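PDB 2Y7I: STM4351 from Salmonella enterica, which binds arginine with high specificity as a periplasmic solute-binding protein of family 3, probably to deliver it for uptake into the cell. Local coordinates for residues A[3-8]-A[44-49]; A[72-77]-A[189-194]; A[112-117]-A[133-138]. All blocks are in the same frame, centred on the assembly; numbering follows the deposited sequence.

Contact 1. Residues A[3-8]-A[44-49]; sequences VSARTL and QAECSF
Thr-7 holds CG2 anti to its backbone N and OG1 beside that N (chi1 -60°), and Glu-46 sets CG anti to its carbonyl carbon, so the two side chains cross obliquely on one face of a parallel beta ladder. This ladder joins strand 7-12 to strand 46-51, an outermost strand of the three-stranded parallel sheet, with helix 31-42 in the connection between them. Thr-7 OG1 lies 3.6 Å from Glu-46 CB and also makes a weak hydrogen bond to Ala-5 O within its own segment. The methyl Thr-7 CG2 points on along the ladder and meets Ser-48 CB at 3.9 Å. A bend at chi2 (-85°) carries the Glu-46 carboxylate away from segment 3-8, while its CG rests against Ala-5 CB.

Arg-6 takes the crowded first torsion, CG between N and the carbonyl carbon (chi1 67°), which lays CG alongside Ala-45 CB at 3.5 Å. Its guanidinium then runs on to a salt bridge with Glu-205. Gln-44 closes the preceding helix in a Schellman motif, and the chain turns from there into the edge strand.

Leu-8 and Cys-47 occupy the opposite face. Cys-47 packs on helix 31-42, and the buried Leu-8 touches Met-43 and Asp-67, which binds a zinc ion together with His-9. Three backbone hydrogen bonds zip the ladder. Glu-46 N gives to Arg-6 O nearly along the C=O axis, and Leu-8 N reaches Glu-46 O in the carbonyl plane at 2.9 Å. The third, Ser-48 N to Leu-8 O, is also 2.9 Å long, with the donor standing above the carbonyl plane.

Contact 2. Residues A[72-77]-A[189-194]; sequences GMDMTP and KGLGIA. With ARG (arginine), chain C; ACT (acetate ion), chain G.
Segment 72-77 binds the alpha-amino and alpha-carboxylate groups of the bound arginine. The ligand N donates to Gly-72 O at 2.9 Å and to Asp-74 OD1 at 3.2 Å, while Asp-74 N gives a nearly straight bond to the ligand OXT (164° at the hydrogen). Asp-74 thus holds both charged groups on the ligand's alpha carbon, the Asp-74 carboxylate probably favouring the charged form of the ligand's amino group. Asp-74 sets CG beside its own N (chi1 -70°), and OD1 also lies against the methyl Leu-191 CD2, which comes within 3.5 Å of Gly-72 O as well.

Behind this shell, segment 189-194 fixes the backbone. Gly-192 N donates to Met-73 O in the carbonyl plane, and Met-75 N gives to Gly-190 O at 2.9 Å, nearly along the C=O axis, so Asp-74 and Leu-191 form a single beta-type bridge. A water spans Met-73 N and Gly-192 O; a second ties Asp-74 OD2 to Lys-189 N. In this family 3 binding-protein fold the pocket lies between two lobes, and Glu-118 and Asp-160, at the far lobe's sheet, bind the same arginine.

Met-75, centre of an inverse gamma turn, lays its side chain across the two glycines: CG meets Gly-190 O at 3.3 Å, and the bend at chi3 (-62°) brings CE back over the Gly-190 carbonyl. SD comes to 3.8 Å from Gly-192 CA, and CG packs close to the Gly-192 backbone N. Further out, Lys-189 CB and CG cover Met-75 O, a buried acceptor with no polar partner. Thr-76 N-caps helix 77-80, its OG1 bonding Arg-79 N and donating to an acetate O, probably from the crystallisation liquor, at 2.6 Å.

Contact 3. Residues A[112-117]-A[133-138]; sequences GKKVGL and AITPVA
Five backbone hydrogen bonds stitch the two segments, and donors alternate between them over the paired residues. The run opens ahead of the strands, where Gly-112 N donates to Ala-133 O at 2.8 Å from above the carbonyl plane. Thr-135 N then gives to Lys-113 O, and Val-115 N returns a nearly straight bond to Thr-135 O (172° at the hydrogen). Pro-136 has no N-H to offer, but in this register its nitrogen is turned from strand 114-118, so the ladder loses no bond. Val-137 N gives to Val-115 O at 2.9 Å, again from above the plane, and Val-137 O accepts Leu-117 N almost along its C=O axis. The alternate groups of the inner strand face the other way: the backbone of Lys-114 bonds Glu-155, and that of Gly-116 bonds Gly-156 and Phe-158, on the side of strand 156-160.

Side chains divide between the faces. Val-115 CG2, beside its own N, meets Ile-134 CG2 at 3.6 Å, and Leu-117 CD2 lies next to Pro-136 CB; Val-115 and Leu-117 also pack on Leu-127. On the other face Val-137 CG2 rests against Lys-114 CB at 3.9 Å, while the extended lysine leads its amino group away. With helix 122-130 between the parallel strands, this is a beta-alpha-beta crossover at the edge of the five-stranded mixed sheet.

Contacts 1 and 3 lie on opposite sides of the chain's centre, their centres 42 Å apart, in the parallel three-stranded sheet and the mixed five-stranded sheet respectively. Contact 2 sits between them, 24 Å from each by centres, beside the bound arginine. Along the chain contact 1 closes first; contact 2 then opens, and both segments of contact 3 fall between 72-77 and 189-194. The chain therefore leaves the first lobe, builds the sheet of the second and returns, as expected of a two-lobed periplasmic binding protein. Contact 2 joins the outgoing and returning chain at the pocket, and Ala-194 makes a backbone hydrogen bond with Val-69, on strand 68-69 of the sheet of contact 1.

Contact 1. Residues A[3-8]-A[44-49]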
loop_
_atom_site.group_PDB
_atom_site.type_symbol
_atom_site.label_atom_id
_atom_site.label_comp_id
_atom_site.label_asym_id
_atom_site.label_seq_id
_atom_site.Cartn_x
_atom_site.Cartn_y
_atom_site.Cartn_z
ATOM N N VAL A 3 -1.706 -16.884 28.786
ATOM C CA VAL A 3 -0.623 -17.856 28.706
ATOM C C VAL A 3 -0.193 -18.068 27.243
ATOM O O VAL A 3 0.434 -19.078 26.885
ATOM C CB VAL A 3 -1.034 -19.165 29.441
ATOM C CG1 VAL A 3 -1.824 -20.107 28.534
ATOM C CG2 VAL A 3 0.168 -19.837 30.049
ATOM N N SER A 4 -0.538 -17.084 26.417
ATOM C CA SER A 4 -0.215 -17.059 24.994
ATOM C C SER A 4 -0.559 -15.678 24.447
ATOM O O SER A 4 -1.336 -14.939 25.063
ATOM C CB SER A 4 -1.009 -18.127 24.235
ATOM O OG SER A 4 -2.392 -17.807 24.191
ATOM N N ALA A 5 0.015 -15.327 23.300
ATOM C CA ALA A 5 -0.376 -14.101 22.611
ATOM C C ALA A 5 -1.814 -14.277 22.133
ATOM O O ALA A 5 -2.244 -15.405 21.869
ATOM C CB ALA A 5 0.547 -13.830 21.430
ATOM N N ARG A 6 -2.559 -13.177 22.045
ATOM C CA ARG A 6 -3.889 -13.216 21.447
ATOM C C ARG A 6 -3.780 -13.814 20.043
ATOM O O ARG A 6 -2.795 -13.580 19.335
ATOM C CB ARG A 6 -4.534 -11.821 21.417
ATOM C CG ARG A 6 -3.853 -10.812 20.504
ATOM C CD ARG A 6 -4.422 -9.391 20.651
ATOM N NE ARG A 6 -5.759 -9.241 20.073
ATOM C CZ ARG A 6 -6.226 -8.104 19.560
ATOM N NH1 ARG A 6 -5.463 -7.017 19.539
ATOM N NH2 ARG A 6 -7.453 -8.052 19.063
ATOM N N THR A 7 -4.774 -14.614 19.666
ATOM C CA THR A 7 -4.760 -15.302 18.387
ATOM C C THR A 7 -6.015 -14.953 17.601
ATOM O O THR A 7 -7.136 -15.209 18.047
ATOM C CB THR A 7 -4.614 -16.843 18.556
ATOM O OG1 THR A 7 -3.388 -17.128 19.234
ATOM C CG2 THR A 7 -4.594 -17.546 17.199
ATOM N N LEU A 8 -5.801 -14.356 16.431
ATOM C CA LEU A 8 -6.868 -13.964 15.538
ATOM C C LEU A 8 -7.154 -15.115 14.571
ATOM O O LEU A 8 -6.264 -15.555 13.826
ATOM C CB LEU A 8 -6.452 -12.696 14.789
ATOM C CG LEU A 8 -7.484 -11.804 14.104
ATOM C CD1 LEU A 8 -8.590 -11.390 15.077
ATOM C CD2 LEU A 8 -6.780 -10.563 13.544
ATOM N N GLN A 44 0.052 -7.271 17.268
ATOM C CA GLN A 44 0.745 -8.088 18.277
ATOM C C GLN A 44 -0.040 -9.361 18.601
ATOM O O GLN A 44 -0.180 -9.753 19.764
ATOM C CB GLN A 44 1.079 -7.263 19.526
ATOM C CG GLN A 44 2.150 -6.223 19.256
ATOM C CD GLN A 44 2.355 -5.263 20.413
ATOM O OE1 GLN A 44 1.426 -4.568 20.839
ATOM N NE2 GLN A 44 3.582 -5.211 20.921
ATOM N N ALA A 45 -0.548 -9.984 17.538
ATOM C CA ALA A 45 -1.360 -11.189 17.608
ATOM C C ALA A 45 -0.759 -12.298 16.766
ATOM O O ALA A 45 -0.033 -12.042 15.801
ATOM C CB ALA A 45 -2.776 -10.900 17.123
ATOM N N GLU A 46 -1.068 -13.534 17.151
ATOM C CA GLU A 46 -0.777 -14.696 16.335
ATOM C C GLU A 46 -1.944 -14.890 15.371
ATOM O O GLU A 46 -3.048 -14.385 15.610
ATOM C CB GLU A 46 -0.598 -15.936 17.213
ATOM C CG GLU A 46 0.650 -15.920 18.111
ATOM C CD GLU A 46 1.901 -16.423 17.397
ATOM O OE1 GLU A 46 1.869 -17.542 16.835
ATOM O OE2 GLU A 46 2.920 -15.697 17.394
ATOM N N CYS A 47 -1.694 -15.627 14.296
ATOM C CA CYS A 47 -2.688 -15.854 13.250
ATOM C C CYS A 47 -3.044 -17.339 13.142
ATOM O O CYS A 47 -2.167 -18.203 13.183
ATOM C CB CYS A 47 -2.146 -15.362 11.912
ATOM S SG CYS A 47 -3.414 -15.126 10.701
ATOM N N SER A 48 -4.333 -17.629 13.014
ATOM C CA SER A 48 -4.784 -18.989 12.765
ATOM C C SER A 48 -5.741 -19.014 11.576
ATOM O O SER A 48 -6.617 -18.157 11.476
ATOM C CB SER A 48 -5.456 -19.564 14.009
ATOM O OG SER A 48 -5.692 -20.946 13.833
ATOM N N PHE A 49 -5.569 -19.991 10.684
ATOM C CA PHE A 49 -6.432 -20.114 9.501
ATOM C C PHE A 49 -7.265 -21.387 9.493
ATOM O O PHE A 49 -6.780 -22.463 9.852
ATOM C CB PHE A 49 -5.615 -20.056 8.213
ATOM C CG PHE A 49 -4.970 -18.728 7.968
ATOM C CD1 PHE A 49 -5.685 -17.692 7.389
ATOM C CD2 PHE A 49 -3.645 -18.513 8.330
ATOM C CE1 PHE A 49 -5.090 -16.453 7.175
ATOM C CE2 PHE A 49 -3.042 -17.280 8.110
ATOM C CZ PHE A 49 -3.769 -16.252 7.530
#

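Contact 2. Residues A[72-77]-A[189-194]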
loop_
_atom_site.group_PDB
_atom_site.type_symbol
_atom_site.label_atom_id
_atom_site.label_comp_id
_atom_site.label_asym_id
_atom_site.label_seq_id
_atom_site.Cartn_x
_atom_site.Cartn_y
_atom_site.Cartn_z
ATOM N N GLY A 72 -9.708 -13.308 -0.966
ATOM C CA GLY A 72 -9.856 -12.646 -2.254
ATOM C C GLY A 72 -11.279 -12.148 -2.447
ATOM O O GLY A 72 -11.802 -12.182 -3.553
ATOM N N MET A 73 -11.883 -11.650 -1.368
ATOM C CA MET A 73 -13.324 -11.384 -1.329
ATOM C C MET A 73 -13.670 -9.924 -1.634
ATOM O O MET A 73 -13.354 -9.029 -0.841
ATOM C CB MET A 73 -13.886 -11.783 0.049
ATOM C CG MET A 73 -15.394 -11.513 0.235
ATOM S SD MET A 73 -16.051 -12.008 1.852
ATOM C CE MET A 73 -16.090 -13.811 1.638
ATOM N N ASP A 74 -14.308 -9.702 -2.785
ATOM C CA ASP A 74 -14.786 -8.379 -3.196
ATOM C C ASP A 74 -15.808 -7.873 -2.190
ATOM O O ASP A 74 -16.686 -8.625 -1.756
ATOM C CB ASP A 74 -15.474 -8.443 -4.570
ATOM C CG ASP A 74 -14.503 -8.694 -5.726
ATOM O OD1 ASP A 74 -13.399 -9.233 -5.515
ATOM O OD2 ASP A 74 -14.865 -8.331 -6.876
ATOM N N MET A 75 -15.710 -6.592 -1.852
ATOM C CA MET A 75 -16.643 -5.953 -0.917
ATOM C C MET A 75 -17.923 -5.539 -1.627
ATOM O O MET A 75 -18.156 -4.356 -1.875
ATOM C CB MET A 75 -15.992 -4.733 -0.265
ATOM C CG MET A 75 -14.690 -5.058 0.473
ATOM S SD MET A 75 -13.847 -3.593 1.132
ATOM C CE MET A 75 -13.491 -2.669 -0.348
ATOM N N THR A 76 -18.755 -6.519 -1.955
ATOM C CA THR A 76 -19.976 -6.264 -2.712
ATOM C C THR A 76 -21.064 -5.679 -1.801
ATOM O O THR A 76 -21.025 -5.891 -0.587
ATOM C CB THR A 76 -20.507 -7.551 -3.355
ATOM O OG1 THR A 76 -20.994 -8.424 -2.327
ATOM C CG2 THR A 76 -19.411 -8.262 -4.186
ATOM N N PRO A 77 -22.043 -4.955 -2.381
ATOM C CA PRO A 77 -23.163 -4.451 -1.570
ATOM C C PRO A 77 -23.929 -5.575 -0.866
ATOM O O PRO A 77 -24.334 -5.414 0.281
ATOM C CB PRO A 77 -24.076 -3.768 -2.598
ATOM C CG PRO A 77 -23.198 -3.435 -3.746
ATOM C CD PRO A 77 -22.135 -4.512 -3.787
ATOM N N LYS A 189 -15.183 -3.637 -6.943
ATOM C CA LYS A 189 -15.165 -3.398 -5.502
ATOM C C LYS A 189 -13.875 -4.010 -4.973
ATOM O O LYS A 189 -13.486 -5.111 -5.383
ATOM C CB LYS A 189 -16.397 -4.007 -4.811
ATOM C CG LYS A 189 -17.737 -3.310 -5.138
ATOM C CD LYS A 189 -17.791 -1.894 -4.557
ATOM C CE LYS A 189 -19.096 -1.185 -4.899
ATOM N NZ LYS A 189 -19.212 0.098 -4.153
ATOM N N GLY A 190 -13.194 -3.299 -4.087
ATOM C CA GLY A 190 -11.880 -3.757 -3.608
ATOM C C GLY A 190 -11.984 -5.022 -2.785
ATOM O O GLY A 190 -13.081 -5.423 -2.400
ATOM N N LEU A 191 -10.844 -5.657 -2.521
ATOM C CA LEU A 191 -10.817 -6.805 -1.626
ATOM C C LEU A 191 -10.807 -6.300 -0.197
ATOM O O LEU A 191 -10.133 -5.314 0.112
ATOM C CB LEU A 191 -9.593 -7.676 -1.878
ATOM C CG LEU A 191 -9.380 -8.208 -3.295
ATOM C CD1 LEU A 191 -8.182 -9.137 -3.297
ATOM C CD2 LEU A 191 -10.645 -8.917 -3.815
ATOM N N GLY A 192 -11.553 -6.978 0.674
ATOM C CA GLY A 192 -11.671 -6.546 2.069
ATOM C C GLY A 192 -11.497 -7.706 3.023
ATOM O O GLY A 192 -11.653 -8.875 2.637
ATOM N N ILE A 193 -11.147 -7.382 4.258
ATOM C CA ILE A 193 -11.178 -8.348 5.349
ATOM C C ILE A 193 -12.531 -8.192 6.036
ATOM O O ILE A 193 -12.903 -7.086 6.403
ATOM C CB ILE A 193 -10.024 -8.112 6.355
ATOM C CG1 ILE A 193 -8.678 -8.443 5.695
ATOM C CG2 ILE A 193 -10.228 -8.976 7.607
ATOM C CD1 ILE A 193 -7.449 -8.127 6.555
ATOM N N ALA A 194 -13.260 -9.297 6.198
ATOM C CA ALA A 194 -14.608 -9.252 6.772
ATOM C C ALA A 194 -14.615 -9.641 8.243
ATOM O O ALA A 194 -13.903 -10.551 8.666
ATOM C CB ALA A 194 -15.564 -10.136 5.979
HETATM N N ARG C . -13.205 -12.393 -6.062
HETATM C CA ARG C . -14.365 -13.324 -6.229
HETATM C C ARG C . -15.465 -12.959 -5.240
HETATM O O ARG C . -16.497 -13.624 -5.192
HETATM C CB ARG C . -13.934 -14.792 -6.028
HETATM C CG ARG C . -13.219 -15.060 -4.691
HETATM C CD ARG C . -12.940 -16.544 -4.463
HETATM N NE ARG C . -11.981 -16.711 -3.367
HETATM C CZ ARG C . -11.549 -17.879 -2.897
HETATM N NH1 ARG C . -11.982 -19.034 -3.409
HETATM N NH2 ARG C . -10.680 -17.892 -1.909
HETATM O OXT ARG C . -15.329 -12.003 -4.453
HETATM C C ACT G . -22.194 -10.759 -4.570
HETATM O O ACT G . -22.183 -10.522 -3.345
HETATM O OXT ACT G . -22.403 -9.773 -5.321
HETATM C CH3 ACT G . -21.957 -12.141 -5.103
HETATM O O HOH W 1 -10.641 -10.915 1.233
HETATM O O HOH W 2 -16.789 -6.393 -7.067
#

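Contact 3. Residues A[112-117]-A[133-138]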
loop_
_atom_site.group_PDB
_atom_site.type_symbol
_atom_site.label_atom_id
_atom_site.label_comp_id
_atom_site.label_asym_id
_atom_site.label_seq_id
_atom_site.Cartn_x
_atom_site.Cartn_y
_atom_site.Cartn_z
ATOM N N GLY A 112 -25.078 -21.712 -24.958
ATOM C CA GLY A 112 -25.467 -23.124 -24.809
ATOM C C GLY A 112 -24.390 -24.012 -24.206
ATOM O O GLY A 112 -24.539 -25.228 -24.157
ATOM N N LYS A 113 -23.303 -23.411 -23.734
ATOM C CA LYS A 113 -22.166 -24.183 -23.253
ATOM C C LYS A 113 -22.075 -24.101 -21.737
ATOM O O LYS A 113 -22.740 -23.265 -21.104
ATOM C CB LYS A 113 -20.855 -23.716 -23.917
ATOM C CG LYS A 113 -20.867 -23.711 -25.470
ATOM C CD LYS A 113 -20.971 -25.114 -26.064
ATOM C CE LYS A 113 -20.961 -25.056 -27.590
ATOM N NZ LYS A 113 -21.183 -26.391 -28.183
ATOM N N LYS A 114 -21.263 -24.983 -21.163
ATOM C CA LYS A 114 -21.094 -25.077 -19.715
ATOM C C LYS A 114 -19.848 -24.338 -19.271
ATOM O O LYS A 114 -18.749 -24.593 -19.776
ATOM C CB LYS A 114 -21.020 -26.543 -19.268
ATOM C CG LYS A 114 -22.337 -27.309 -19.403
ATOM C CD LYS A 114 -22.183 -28.776 -18.996
ATOM C CE LYS A 114 -23.541 -29.429 -18.845
ATOM N NZ LYS A 114 -23.462 -30.818 -18.268
ATOM N N VAL A 115 -20.026 -23.417 -18.329
ATOM C CA VAL A 115 -18.908 -22.693 -17.742
ATOM C C VAL A 115 -18.903 -22.875 -16.218
ATOM O O VAL A 115 -19.891 -22.592 -15.539
ATOM C CB VAL A 115 -18.916 -21.198 -18.145
ATOM C CG1 VAL A 115 -17.817 -20.434 -17.414
ATOM C CG2 VAL A 115 -18.722 -21.053 -19.637
ATOM N N GLY A 116 -17.780 -23.373 -15.699
ATOM C CA GLY A 116 -17.638 -23.627 -14.272
ATOM C C GLY A 116 -17.224 -22.378 -13.515
ATOM O O GLY A 116 -16.498 -21.526 -14.036
ATOM N N LEU A 117 -17.689 -22.273 -12.277
ATOM C CA LEU A 117 -17.382 -21.140 -11.404
ATOM C C LEU A 117 -17.655 -21.556 -9.967
ATOM O O LEU A 117 -18.200 -22.632 -9.721
ATOM C CB LEU A 117 -18.197 -19.898 -11.793
ATOM C CG LEU A 117 -19.667 -20.129 -12.187
ATOM C CD1 LEU A 117 -20.571 -20.348 -10.973
ATOM C CD2 LEU A 117 -20.196 -18.991 -13.032
ATOM N N ALA A 133 -27.620 -17.147 -21.487
ATOM C CA ALA A 133 -27.559 -18.169 -22.531
ATOM C C ALA A 133 -26.434 -19.177 -22.262
ATOM O O ALA A 133 -26.316 -20.189 -22.962
ATOM C CB ALA A 133 -27.403 -17.524 -23.912
ATOM N N ILE A 134 -25.604 -18.879 -21.261
ATOM C CA ILE A 134 -24.537 -19.777 -20.828
ATOM C C ILE A 134 -24.999 -20.538 -19.594
ATOM O O ILE A 134 -25.626 -19.961 -18.704
ATOM C CB ILE A 134 -23.226 -19.008 -20.503
ATOM C CG1 ILE A 134 -22.792 -18.141 -21.699
ATOM C CG2 ILE A 134 -22.124 -19.993 -20.110
ATOM C CD1 ILE A 134 -21.629 -17.204 -21.400
ATOM N N THR A 135 -24.703 -21.831 -19.555
ATOM C CA THR A 135 -25.031 -22.659 -18.404
ATOM C C THR A 135 -23.932 -22.556 -17.363
ATOM O O THR A 135 -22.794 -22.984 -17.607
ATOM C CB THR A 135 -25.242 -24.137 -18.785
ATOM O OG1 THR A 135 -26.343 -24.246 -19.690
ATOM C CG2 THR A 135 -25.536 -24.982 -17.526
ATOM N N PRO A 136 -24.259 -21.982 -16.193
ATOM C CA PRO A 136 -23.266 -21.912 -15.135
ATOM C C PRO A 136 -23.253 -23.220 -14.344
ATOM O O PRO A 136 -24.317 -23.798 -14.066
ATOM C CB PRO A 136 -23.750 -20.738 -14.274
ATOM C CG PRO A 136 -25.255 -20.668 -14.512
ATOM C CD PRO A 136 -25.569 -21.443 -15.772
ATOM N N VAL A 137 -22.062 -23.714 -14.031
ATOM C CA VAL A 137 -21.947 -24.949 -13.276
ATOM C C VAL A 137 -21.184 -24.585 -12.019
ATOM O O VAL A 137 -20.040 -24.139 -12.094
ATOM C CB VAL A 137 -21.211 -26.054 -14.080
ATOM C CG1 VAL A 137 -21.178 -27.375 -13.294
ATOM C CG2 VAL A 137 -21.871 -26.256 -15.444
ATOM N N ALA A 138 -21.836 -24.767 -10.873
ATOM C CA ALA A 138 -21.317 -24.310 -9.588
ATOM C C ALA A 138 -20.459 -25.390 -8.931
ATOM O O ALA A 138 -20.826 -26.573 -8.929
ATOM C CB ALA A 138 -22.478 -23.931 -8.666
#